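Alpha-fucosidase (Bifidobacterium bifidum, PDB 2EAB) probably hydrolyses alpha-1,2-fucosidic linkages, releasing L-fucose, this chain being the catalytic-domain piece of a longer protein predicted to be membrane-bound. Local coordinates at residues R71-E76 with W401-G406; T213-T218 with G233-N238; G239-S244 with E295-V300; A279-Y284 with T302-V307. One frame throughout, in Å; residues are numbered along the deposited sequence.

Contact 1: R71-E76 with W401-G406; sequences RVTFNE and WSVTAG
The N75 side-chain amide faces S402 and holds it by both of its branches. CB of N75 points toward 401-406, and the first torsion sets CG anti to the carbonyl carbon (chi1 -78°). S402 OG donates to N75 OD1 at 3.0 Å, in the carbonyl plane and on a lone pair. N75 ND2 donates to S402 O at 3.2 Å through a bent bond of 147°, with the acceptor tilted out of the N75 amide plane. The 2.9 Å between N75 ND2 and S402 N joins two donors and counts as close packing. An alanine in place of N75 would probably leave S402 OG and S402 O without these partners and the loop freer to shift. Strand 69-76 belongs to the beta-sandwich domain and 401-406 to a loop of the family 95 catalytic domain, so the contact is a buried seam between domains. Earlier in the strand, T73 CG2 touches S402 O at 3.5 Å and V403 CG2 at 4.1 Å, while T73 OG1 bonds to W64 and D141. R71 crosses V403 at about a right angle, NH2 lying 3.7 Å from V403 CG2; its extended chain carries the guanidinium to salt bridges with D141 and D43.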
loop_
_atom_site.group_PDB
_atom_site.type_symbol
_atom_site.label_atom_id
_atom_site.label_comp_id
_atom_site.label_asym_id
_atom_site.label_seq_id
_atom_site.Cartn_x
_atom_site.Cartn_y
_atom_site.Cartn_z
ATOM N N ARG A 71 18.806 -17.808 11.478
ATOM C CA ARG A 71 18.014 -16.726 12.033
ATOM C C ARG A 71 16.816 -16.447 11.136
ATOM O O ARG A 71 16.959 -16.323 9.914
ATOM C CB ARG A 71 18.879 -15.471 12.158
ATOM C CG ARG A 71 18.193 -14.283 12.806
ATOM C CD ARG A 71 19.138 -13.107 12.872
ATOM N NE ARG A 71 18.465 -11.915 13.385
ATOM C CZ ARG A 71 19.043 -10.728 13.558
ATOM N NH1 ARG A 71 20.324 -10.540 13.260
ATOM N NH2 ARG A 71 18.328 -9.716 14.034
ATOM N N VAL A 72 15.643 -16.370 11.758
ATOM C CA VAL A 72 14.437 -15.870 11.106
ATOM C C VAL A 72 13.915 -14.716 11.951
ATOM O O VAL A 72 13.424 -14.916 13.061
ATOM C CB VAL A 72 13.353 -16.962 10.960
ATOM C CG1 VAL A 72 12.116 -16.404 10.260
ATOM C CG2 VAL A 72 13.904 -18.172 10.212
ATOM N N THR A 73 14.052 -13.504 11.432
ATOM C CA THR A 73 13.552 -12.323 12.124
ATOM C C THR A 73 12.024 -12.387 12.127
ATOM O O THR A 73 11.413 -12.721 11.106
ATOM C CB THR A 73 14.118 -11.053 11.472
ATOM O OG1 THR A 73 15.549 -11.064 11.607
ATOM C CG2 THR A 73 13.561 -9.794 12.116
ATOM N N PHE A 74 11.417 -12.097 13.274
ATOM C CA PHE A 74 10.010 -12.409 13.504
ATOM C C PHE A 74 9.168 -11.176 13.803
ATOM O O PHE A 74 9.600 -10.286 14.548
ATOM C CB PHE A 74 9.885 -13.422 14.651
ATOM C CG PHE A 74 8.494 -13.954 14.840
ATOM C CD1 PHE A 74 8.031 -15.019 14.076
ATOM C CD2 PHE A 74 7.636 -13.374 15.768
ATOM C CE1 PHE A 74 6.739 -15.507 14.243
ATOM C CE2 PHE A 74 6.341 -13.854 15.936
ATOM C CZ PHE A 74 5.893 -14.924 15.168
ATOM N N ASN A 75 7.964 -11.154 13.227
ATOM C CA ASN A 75 7.000 -10.074 13.415
ATOM C C ASN A 75 5.595 -10.598 13.641
ATOM O O ASN A 75 5.207 -11.646 13.106
ATOM C CB ASN A 75 6.934 -9.190 12.167
ATOM C CG ASN A 75 8.092 -8.226 12.059
ATOM O OD1 ASN A 75 8.124 -7.189 12.732
ATOM N ND2 ASN A 75 9.031 -8.541 11.195
ATOM N N GLU A 76 4.820 -9.838 14.406
ATOM C CA GLU A 76 3.364 -9.962 14.405
ATOM C C GLU A 76 2.778 -8.555 14.249
ATOM O O GLU A 76 3.216 -7.607 14.919
ATOM C CB GLU A 76 2.851 -10.655 15.671
ATOM C CG GLU A 76 1.471 -11.313 15.518
ATOM C CD GLU A 76 0.294 -10.400 15.826
ATOM O OE1 GLU A 76 -0.863 -10.837 15.591
ATOM O OE2 GLU A 76 0.517 -9.268 16.312
ATOM N N TRP A 401 7.105 -6.467 8.050
ATOM C CA TRP A 401 8.467 -6.961 8.293
ATOM C C TRP A 401 9.386 -5.871 8.821
ATOM O O TRP A 401 9.547 -4.841 8.183
ATOM C CB TRP A 401 9.050 -7.581 7.011
ATOM C CG TRP A 401 8.214 -8.715 6.503
ATOM C CD1 TRP A 401 8.212 -9.992 6.977
ATOM C CD2 TRP A 401 7.235 -8.673 5.455
ATOM N NE1 TRP A 401 7.305 -10.759 6.281
ATOM C CE2 TRP A 401 6.683 -9.971 5.348
ATOM C CE3 TRP A 401 6.767 -7.665 4.599
ATOM C CZ2 TRP A 401 5.699 -10.295 4.407
ATOM C CZ3 TRP A 401 5.787 -7.987 3.669
ATOM C CH2 TRP A 401 5.259 -9.291 3.586
ATOM N N SER A 402 10.002 -6.108 9.978
ATOM C CA SER A 402 10.932 -5.143 10.562
ATOM C C SER A 402 11.918 -5.848 11.476
ATOM O O SER A 402 11.625 -6.917 11.999
ATOM C CB SER A 402 10.188 -4.077 11.354
ATOM O OG SER A 402 9.639 -4.646 12.525
ATOM N N VAL A 403 13.071 -5.215 11.665
ATOM C CA VAL A 403 14.098 -5.706 12.579
ATOM C C VAL A 403 14.335 -4.740 13.744
ATOM O O VAL A 403 14.853 -5.136 14.786
ATOM C CB VAL A 403 15.433 -5.992 11.832
ATOM C CG1 VAL A 403 16.147 -4.704 11.450
ATOM C CG2 VAL A 403 16.343 -6.898 12.656
ATOM N N THR A 404 13.947 -3.485 13.559
ATOM C CA THR A 404 14.170 -2.439 14.552
ATOM C C THR A 404 13.007 -2.362 15.537
ATOM O O THR A 404 11.861 -2.667 15.186
ATOM C CB THR A 404 14.351 -1.080 13.864
ATOM O OG1 THR A 404 13.241 -0.848 12.990
ATOM C CG2 THR A 404 15.639 -1.056 13.046
ATOM N N ALA A 405 13.303 -1.963 16.773
ATOM C CA ALA A 405 12.264 -1.758 17.781
ATOM C C ALA A 405 12.700 -0.747 18.823
ATOM O O ALA A 405 13.880 -0.652 19.159
ATOM C CB ALA A 405 11.893 -3.075 18.460
ATOM N N GLY A 406 11.730 0.004 19.329
ATOM C CA GLY A 406 11.915 0.865 20.491
ATOM C C GLY A 406 10.537 1.306 20.938
ATOM O O GLY A 406 9.549 1.055 20.238
#

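Contact 2: T213-T218 with G233-N238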
loop_
_atom_site.group_PDB
_atom_site.type_symbol
_atom_site.label_atom_id
_atom_site.label_comp_id
_atom_site.label_asym_id
_atom_site.label_seq_id
_atom_site.Cartn_x
_atom_site.Cartn_y
_atom_site.Cartn_z
ATOM N N THR A 213 15.534 -6.768 22.181
ATOM C CA THR A 213 16.011 -6.333 23.488
ATOM C C THR A 213 15.895 -4.824 23.715
ATOM O O THR A 213 16.381 -4.318 24.733
ATOM C CB THR A 213 17.478 -6.772 23.699
ATOM O OG1 THR A 213 18.299 -6.199 22.674
ATOM C CG2 THR A 213 17.600 -8.293 23.632
ATOM N N ASN A 214 15.255 -4.107 22.791
ATOM C CA ASN A 214 15.258 -2.641 22.826
ATOM C C ASN A 214 13.955 -1.967 23.250
ATOM O O ASN A 214 13.943 -0.766 23.529
ATOM C CB ASN A 214 15.748 -2.086 21.491
ATOM C CG ASN A 214 17.116 -2.622 21.116
ATOM O OD1 ASN A 214 17.249 -3.409 20.172
ATOM N ND2 ASN A 214 18.130 -2.234 21.869
ATOM N N TYR A 215 12.864 -2.723 23.284
ATOM C CA TYR A 215 11.625 -2.209 23.843
ATOM C C TYR A 215 11.460 -2.618 25.299
ATOM O O TYR A 215 11.914 -3.688 25.709
ATOM C CB TYR A 215 10.405 -2.583 22.999
ATOM C CG TYR A 215 10.104 -4.048 22.741
ATOM C CD1 TYR A 215 9.400 -4.818 23.662
ATOM C CD2 TYR A 215 10.426 -4.631 21.512
ATOM C CE1 TYR A 215 9.064 -6.148 23.382
ATOM C CE2 TYR A 215 10.096 -5.953 21.223
ATOM C CZ TYR A 215 9.417 -6.707 22.159
ATOM O OH TYR A 215 9.080 -8.012 21.883
ATOM N N SER A 216 10.818 -1.757 26.087
ATOM C CA SER A 216 10.618 -2.070 27.500
ATOM C C SER A 216 9.552 -3.145 27.678
ATOM O O SER A 216 8.633 -3.285 26.857
ATOM C CB SER A 216 10.289 -0.823 28.323
ATOM O OG SER A 216 9.014 -0.299 27.993
ATOM N N LYS A 217 9.695 -3.910 28.754
ATOM C CA LYS A 217 8.865 -5.078 29.001
ATOM C C LYS A 217 8.512 -5.157 30.467
ATOM O O LYS A 217 9.264 -4.687 31.328
ATOM C CB LYS A 217 9.616 -6.356 28.617
ATOM C CG LYS A 217 10.133 -6.385 27.189
ATOM C CD LYS A 217 11.105 -7.534 26.983
ATOM C CE LYS A 217 11.713 -7.524 25.588
ATOM N NZ LYS A 217 12.584 -6.350 25.332
ATOM N N THR A 218 7.362 -5.753 30.744
ATOM C CA THR A 218 6.975 -6.071 32.107
ATOM C C THR A 218 6.641 -7.552 32.197
ATOM O O THR A 218 5.873 -8.071 31.382
ATOM C CB THR A 218 5.764 -5.235 32.579
ATOM O OG1 THR A 218 4.596 -5.631 31.868
ATOM C CG2 THR A 218 5.991 -3.765 32.333
ATOM N N GLY A 233 4.794 -11.943 27.854
ATOM C CA GLY A 233 4.972 -10.797 28.731
ATOM C C GLY A 233 4.022 -9.691 28.334
ATOM O O GLY A 233 3.031 -9.937 27.638
ATOM N N ALA A 234 4.324 -8.475 28.774
ATOM C CA ALA A 234 3.546 -7.300 28.399
ATOM C C ALA A 234 4.503 -6.194 27.995
ATOM O O ALA A 234 5.597 -6.075 28.555
ATOM C CB ALA A 234 2.662 -6.844 29.553
ATOM N N LEU A 235 4.106 -5.392 27.010
ATOM C CA LEU A 235 4.911 -4.237 26.638
ATOM C C LEU A 235 4.950 -3.262 27.801
ATOM O O LEU A 235 3.924 -2.979 28.415
ATOM C CB LEU A 235 4.369 -3.545 25.385
ATOM C CG LEU A 235 4.394 -4.369 24.094
ATOM C CD1 LEU A 235 3.862 -3.535 22.942
ATOM C CD2 LEU A 235 5.787 -4.905 23.782
ATOM N N GLY A 236 6.137 -2.747 28.100
ATOM C CA GLY A 236 6.294 -1.763 29.166
ATOM C C GLY A 236 5.598 -0.449 28.862
ATOM O O GLY A 236 5.082 0.212 29.760
ATOM N N ASN A 237 5.564 -0.075 27.586
ATOM C CA ASN A 237 5.006 1.217 27.208
ATOM C C ASN A 237 3.496 1.327 27.437
ATOM O O ASN A 237 3.017 2.377 27.849
ATOM C CB ASN A 237 5.404 1.562 25.764
ATOM C CG ASN A 237 4.468 2.555 25.110
ATOM O OD1 ASN A 237 3.363 2.194 24.701
ATOM N ND2 ASN A 237 4.914 3.796 24.973
ATOM N N ASN A 238 2.753 0.248 27.190
ATOM C CA ASN A 238 1.287 0.334 27.199
ATOM C C ASN A 238 0.543 -0.882 27.756
ATOM O O ASN A 238 -0.690 -0.927 27.699
ATOM C CB ASN A 238 0.762 0.629 25.788
ATOM C CG ASN A 238 1.071 -0.488 24.807
ATOM O OD1 ASN A 238 1.576 -1.550 25.186
ATOM N ND2 ASN A 238 0.787 -0.249 23.531
HETATM O O HOH W 1 7.221 -1.282 25.394
HETATM O O HOH W 2 3.333 -2.944 31.136
#
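G233 lies beside T218, its CA 3.9 Å from T218 O. At A234 the strands form an antiparallel hydrogen-bonded pair: T218 N donates to A234 O at 2.8 Å in a nearly straight bond (169°), and A234 N returns one to T218 O at 3.1 Å. A CA-H...O contact from K217 CA also reaches A234 O. On the face that A234 and T218 share, A234 CB rests against T218 OG1 at 3.3 Å. L235 forms a non-hydrogen-bonded pair with K217, and the two side chains diverge: K217 bends at chi4 (66°), which places NZ where it donates to Y215 O and N212 O. L235 CD2 meets the Y215 ring obliquely, 3.5 Å from CE1, while Y215 OH bonds to W139 O. Water 2 bridges L235 O and T218 OG1. G236 N donates to S216 O at 2.8 Å from well above the carbonyl plane (58°); S216 OG bonds to D407. Water 1 donates to S216 O at 2.9 Å and accepts from N237 N at 3.0 Å, giving S216 O a second donor. N237 OD1 accepts from G82 N, and N238 ND2 donates to G82 O. The pairing lies at the open ends of the hairpin of strands 217-225 and 228-235; within this chain 217-225 is an outermost strand of the nine-stranded antiparallel sheet, and 228-235 also pairs with strand 241-250, G233 with Y242.

Contact 3: G239-S244 with E295-V300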
loop_
_atom_site.group_PDB
_atom_site.type_symbol
_atom_site.label_atom_id
_atom_site.label_comp_id
_atom_site.label_asym_id
_atom_site.label_seq_id
_atom_site.Cartn_x
_atom_site.Cartn_y
_atom_site.Cartn_z
ATOM N N GLY A 239 1.276 -1.869 28.265
ATOM C CA GLY A 239 0.654 -3.050 28.852
ATOM C C GLY A 239 0.091 -4.063 27.872
ATOM O O GLY A 239 -0.535 -5.034 28.300
ATOM N N LEU A 240 0.296 -3.857 26.568
ATOM C CA LEU A 240 -0.142 -4.833 25.561
ATOM C C LEU A 240 0.452 -6.207 25.869
ATOM O O LEU A 240 1.656 -6.331 26.068
ATOM C CB LEU A 240 0.281 -4.394 24.158
ATOM C CG LEU A 240 -0.306 -5.198 22.994
ATOM C CD1 LEU A 240 -1.768 -4.843 22.774
ATOM C CD2 LEU A 240 0.490 -4.951 21.726
ATOM N N LEU A 241 -0.398 -7.229 25.918
ATOM C CA LEU A 241 0.055 -8.590 26.197
ATOM C C LEU A 241 0.574 -9.240 24.935
ATOM O O LEU A 241 -0.000 -9.062 23.864
ATOM C CB LEU A 241 -1.078 -9.445 26.764
ATOM C CG LEU A 241 -1.772 -8.943 28.030
ATOM C CD1 LEU A 241 -2.962 -9.823 28.364
ATOM C CD2 LEU A 241 -0.800 -8.890 29.199
ATOM N N TYR A 242 1.661 -9.991 25.061
ATOM C CA TYR A 242 2.197 -10.739 23.930
ATOM C C TYR A 242 2.582 -12.154 24.344
ATOM O O TYR A 242 2.961 -12.401 25.493
ATOM C CB TYR A 242 3.372 -10.007 23.269
ATOM C CG TYR A 242 4.585 -9.799 24.153
ATOM C CD1 TYR A 242 5.585 -10.768 24.240
ATOM C CD2 TYR A 242 4.741 -8.623 24.885
ATOM C CE1 TYR A 242 6.707 -10.578 25.049
ATOM C CE2 TYR A 242 5.857 -8.423 25.691
ATOM C CZ TYR A 242 6.833 -9.400 25.769
ATOM O OH TYR A 242 7.925 -9.179 26.574
ATOM N N ASN A 243 2.485 -13.075 23.391
ATOM C CA ASN A 243 2.727 -14.488 23.632
ATOM C C ASN A 243 3.139 -15.137 22.318
ATOM O O ASN A 243 2.445 -15.004 21.306
ATOM C CB ASN A 243 1.454 -15.142 24.193
ATOM C CG ASN A 243 1.661 -16.590 24.626
ATOM O OD1 ASN A 243 1.930 -17.465 23.808
ATOM N ND2 ASN A 243 1.503 -16.846 25.923
ATOM N N SER A 244 4.282 -15.815 22.331
ATOM C CA SER A 244 4.693 -16.627 21.196
ATOM C C SER A 244 5.093 -18.017 21.669
ATOM O O SER A 244 5.606 -18.187 22.784
ATOM C CB SER A 244 5.837 -15.969 20.426
ATOM O OG SER A 244 7.045 -15.984 21.169
ATOM N N GLU A 295 -8.961 -10.098 26.964
ATOM C CA GLU A 295 -8.368 -11.350 27.427
ATOM C C GLU A 295 -7.343 -11.108 28.519
ATOM O O GLU A 295 -6.684 -10.064 28.544
ATOM C CB GLU A 295 -7.665 -12.070 26.281
ATOM C CG GLU A 295 -8.560 -12.642 25.216
ATOM C CD GLU A 295 -7.760 -13.038 24.002
ATOM O OE1 GLU A 295 -7.236 -12.127 23.321
ATOM O OE2 GLU A 295 -7.636 -14.250 23.736
ATOM N N THR A 296 -7.205 -12.091 29.405
ATOM C CA THR A 296 -6.096 -12.147 30.342
ATOM C C THR A 296 -4.896 -12.778 29.645
ATOM O O THR A 296 -5.036 -13.365 28.567
ATOM C CB THR A 296 -6.438 -13.034 31.545
ATOM O OG1 THR A 296 -6.645 -14.374 31.086
ATOM C CG2 THR A 296 -7.693 -12.535 32.263
ATOM N N ALA A 297 -3.724 -12.671 30.265
ATOM C CA ALA A 297 -2.520 -13.330 29.759
ATOM C C ALA A 297 -2.728 -14.838 29.613
ATOM O O ALA A 297 -2.280 -15.436 28.635
ATOM C CB ALA A 297 -1.339 -13.042 30.661
ATOM N N ALA A 298 -3.412 -15.446 30.584
ATOM C CA ALA A 298 -3.712 -16.877 30.539
ATOM C C ALA A 298 -4.559 -17.241 29.323
ATOM O O ALA A 298 -4.303 -18.247 28.666
ATOM C CB ALA A 298 -4.397 -17.321 31.832
ATOM N N GLU A 299 -5.550 -16.409 29.015
ATOM C CA GLU A 299 -6.407 -16.639 27.852
ATOM C C GLU A 299 -5.654 -16.509 26.529
ATOM O O GLU A 299 -5.843 -17.325 25.621
ATOM C CB GLU A 299 -7.638 -15.730 27.897
ATOM C CG GLU A 299 -8.630 -16.153 28.978
ATOM C CD GLU A 299 -9.737 -15.147 29.209
ATOM O OE1 GLU A 299 -9.469 -13.928 29.162
ATOM O OE2 GLU A 299 -10.885 -15.580 29.456
ATOM N N VAL A 300 -4.788 -15.501 26.421
ATOM C CA VAL A 300 -3.940 -15.360 25.232
ATOM C C VAL A 300 -3.048 -16.598 25.097
ATOM O O VAL A 300 -2.911 -17.163 24.011
ATOM C CB VAL A 300 -3.089 -14.065 25.254
ATOM C CG1 VAL A 300 -2.194 -13.985 24.020
ATOM C CG2 VAL A 300 -3.986 -12.840 25.316
HETATM O O HOH W 3 0.255 -14.806 27.585
#
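Water 3 joins N243 to A297: it donates to A297 O at 2.8 Å and accepts from N243 ND2 at 2.9 Å. ND2 also donates to N301 OD1, and OD1 accepts from Q245 NE2; bonds at both ends of the amide probably fix its rotation. Next to the bridge, N243 CB packs on V300 CG1 at 3.8 Å; V300 CB points toward the strand, and CG1 is set anti to the backbone N (chi1 178°). L241 is the main apolar element. Its CD1 reaches the first turn of the helix, 3.5 Å from A297 N and 3.7 Å from E295 O, with A297 CB and V300 CG2 (4.4 Å) at the limit of touch. This places the N-terminal end of helix 297-314 against strand 241-250 of the nine-stranded sheet, consistent with the helical linker that follows the beta-sandwich in related glycoside hydrolases. The turn met by L241 is closed by a capping box: T296 N donates to the anti lone pair of E299 OE1 at 2.9 Å, and E299 N donates to T296 OG1, the N-cap side chain, at 3.1 Å.

Contact 4: A279-Y284 with T302-V307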
loop_
_atom_site.group_PDB
_atom_site.type_symbol
_atom_site.label_atom_id
_atom_site.label_comp_id
_atom_site.label_asym_id
_atom_site.label_seq_id
_atom_site.Cartn_x
_atom_site.Cartn_y
_atom_site.Cartn_z
ATOM N N ALA A 279 3.495 -19.914 16.593
ATOM C CA ALA A 279 2.361 -18.996 16.614
ATOM C C ALA A 279 2.641 -17.845 17.563
ATOM O O ALA A 279 3.465 -17.964 18.473
ATOM C CB ALA A 279 1.090 -19.721 17.013
ATOM N N ALA A 280 1.953 -16.727 17.348
ATOM C CA ALA A 280 2.094 -15.562 18.207
ATOM C C ALA A 280 0.825 -14.738 18.165
ATOM O O ALA A 280 0.090 -14.759 17.171
ATOM C CB ALA A 280 3.283 -14.724 17.781
ATOM N N ALA A 281 0.573 -14.009 19.246
ATOM C CA ALA A 281 -0.576 -13.120 19.332
ATOM C C ALA A 281 -0.378 -12.095 20.425
ATOM O O ALA A 281 0.439 -12.276 21.339
ATOM C CB ALA A 281 -1.845 -13.901 19.607
ATOM N N THR A 282 -1.151 -11.019 20.317
ATOM C CA THR A 282 -1.305 -10.047 21.381
ATOM C C THR A 282 -2.787 -9.954 21.723
ATOM O O THR A 282 -3.629 -10.564 21.047
ATOM C CB THR A 282 -0.823 -8.636 20.972
ATOM O OG1 THR A 282 -1.790 -8.036 20.100
ATOM C CG2 THR A 282 0.540 -8.672 20.291
ATOM N N ASP A 283 -3.097 -9.172 22.754
ATOM C CA ASP A 283 -4.480 -8.830 23.072
ATOM C C ASP A 283 -4.942 -7.519 22.418
ATOM O O ASP A 283 -5.914 -6.915 22.865
ATOM C CB ASP A 283 -4.712 -8.811 24.597
ATOM C CG ASP A 283 -3.984 -7.676 25.299
ATOM O OD1 ASP A 283 -2.954 -7.198 24.785
ATOM O OD2 ASP A 283 -4.445 -7.274 26.393
ATOM N N TYR A 284 -4.250 -7.080 21.364
ATOM C CA TYR A 284 -4.710 -5.935 20.578
ATOM C C TYR A 284 -6.108 -6.191 20.021
ATOM O O TYR A 284 -6.431 -7.316 19.648
ATOM C CB TYR A 284 -3.760 -5.655 19.404
ATOM C CG TYR A 284 -4.280 -4.573 18.485
ATOM C CD1 TYR A 284 -4.082 -3.231 18.795
ATOM C CD2 TYR A 284 -5.002 -4.885 17.329
ATOM C CE1 TYR A 284 -4.585 -2.220 17.985
ATOM C CE2 TYR A 284 -5.507 -3.883 16.505
ATOM C CZ TYR A 284 -5.292 -2.557 16.836
ATOM O OH TYR A 284 -5.800 -1.568 16.014
ATOM N N THR A 302 -3.558 -19.686 26.224
ATOM C CA THR A 302 -4.385 -20.821 25.817
ATOM C C THR A 302 -4.682 -20.754 24.318
ATOM O O THR A 302 -4.607 -21.764 23.614
ATOM C CB THR A 302 -5.691 -20.852 26.640
ATOM O OG1 THR A 302 -5.362 -20.996 28.028
ATOM C CG2 THR A 302 -6.603 -22.008 26.218
ATOM N N ARG A 303 -4.991 -19.550 23.839
ATOM C CA ARG A 303 -5.312 -19.324 22.434
ATOM C C ARG A 303 -4.136 -19.666 21.515
ATOM O O ARG A 303 -4.302 -20.390 20.530
ATOM C CB ARG A 303 -5.766 -17.875 22.238
ATOM C CG ARG A 303 -6.047 -17.494 20.800
ATOM C CD ARG A 303 -6.964 -16.291 20.703
ATOM N NE ARG A 303 -6.450 -15.052 21.300
ATOM C CZ ARG A 303 -5.648 -14.181 20.687
ATOM N NH1 ARG A 303 -5.192 -14.419 19.461
ATOM N NH2 ARG A 303 -5.294 -13.066 21.315
ATOM N N VAL A 304 -2.954 -19.154 21.844
ATOM C CA VAL A 304 -1.758 -19.415 21.049
ATOM C C VAL A 304 -1.380 -20.898 21.102
ATOM O O VAL A 304 -1.002 -21.481 20.087
ATOM C CB VAL A 304 -0.580 -18.516 21.489
ATOM C CG1 VAL A 304 0.697 -18.888 20.748
ATOM C CG2 VAL A 304 -0.920 -17.043 21.241
ATOM N N ALA A 305 -1.514 -21.509 22.279
ATOM C CA ALA A 305 -1.234 -22.939 22.441
ATOM C C ALA A 305 -2.102 -23.799 21.528
ATOM O O ALA A 305 -1.626 -24.775 20.940
ATOM C CB ALA A 305 -1.411 -23.360 23.896
ATOM N N LYS A 306 -3.371 -23.425 21.400
ATOM C CA LYS A 306 -4.306 -24.172 20.568
ATOM C C LYS A 306 -3.964 -24.045 19.083
ATOM O O LYS A 306 -4.184 -24.983 18.315
ATOM C CB LYS A 306 -5.743 -23.720 20.835
ATOM C CG LYS A 306 -6.809 -24.623 20.237
ATOM C CD LYS A 306 -8.204 -24.118 20.561
ATOM C CE LYS A 306 -9.279 -25.061 20.047
ATOM N NZ LYS A 306 -9.326 -25.098 18.562
ATOM N N VAL A 307 -3.423 -22.895 18.678
ATOM C CA VAL A 307 -2.998 -22.707 17.290
ATOM C C VAL A 307 -1.935 -23.737 16.914
ATOM O O VAL A 307 -2.072 -24.433 15.907
ATOM C CB VAL A 307 -2.468 -21.278 17.007
ATOM C CG1 VAL A 307 -1.920 -21.185 15.588
ATOM C CG2 VAL A 307 -3.567 -20.248 17.212
#
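The methyl of A279 fits a notch between two valines one helical turn apart, its CB 3.8 Å from V304 CG1 and 3.6 Å from V307 CG1. Two residues on, A281 CB occupies a second notch, bounded by V304 CG2 at 3.7 Å and by R303 NH1 at 3.4 Å. V304 is therefore the bump between two small residues of the strand: its CG1 faces A279 and its CG2 faces A281, and CG1 also rests 3.7 Å from A279 O. The small alanine side chains are consistent with the close approach of the helix, the short axes of strand 279-282 and helix 302-307 coming to 7.7 Å and running nearly antiparallel at 156°. The helix here covers one face of the nine-stranded sheet, while A280 and T282 point to the opposite face and meet F74 and E76 of the seven-stranded sheet, which is the layered arrangement of a beta-sandwich. R303 closes the far end of this packing. The chain bends at chi3 (61°), which places NE, and NH2 donates to T282 O at 3.0 Å (146°), the acceptor lying in the guanidinium plane at its edge and the donor above the carbonyl plane. NE of the same group is salt-bridged to E295. An alanine in place of R303 would probably leave E295 without its charged mate, T282 O without this donor, and a gap over A281 CB. At the strand end T282 OG1 accepts from Y284 N at 2.9 Å, an ST turn, and is bonded to T78 OG1.

Contacts 3 and 4 lie closest, their centres about 8 Å apart: they share helix 297-314, rest on the neighbouring strands 241-250 and 273-282, and are linked by E295 OE2 of one to R303 NE of the other at 2.8 Å and by a probable bond from L241 N to D283 OD1. Contact 2 continues that sheet outward, L235 N probably bonding to L240 O of contact 3 at 2.8 Å. Strand 71-76 of contact 1 belongs to the opposing sheet, where F74 CE2 packs on A280 CB of contact 4 at 3.7 Å, and loop 401-406 reaches contact 2 through A405 CB and Y215 CD2. The W401 side chain is about 8 Å from the bound calcium ion, and the T282 side chain of contact 4 is about 12 Å from the bound calcium ion.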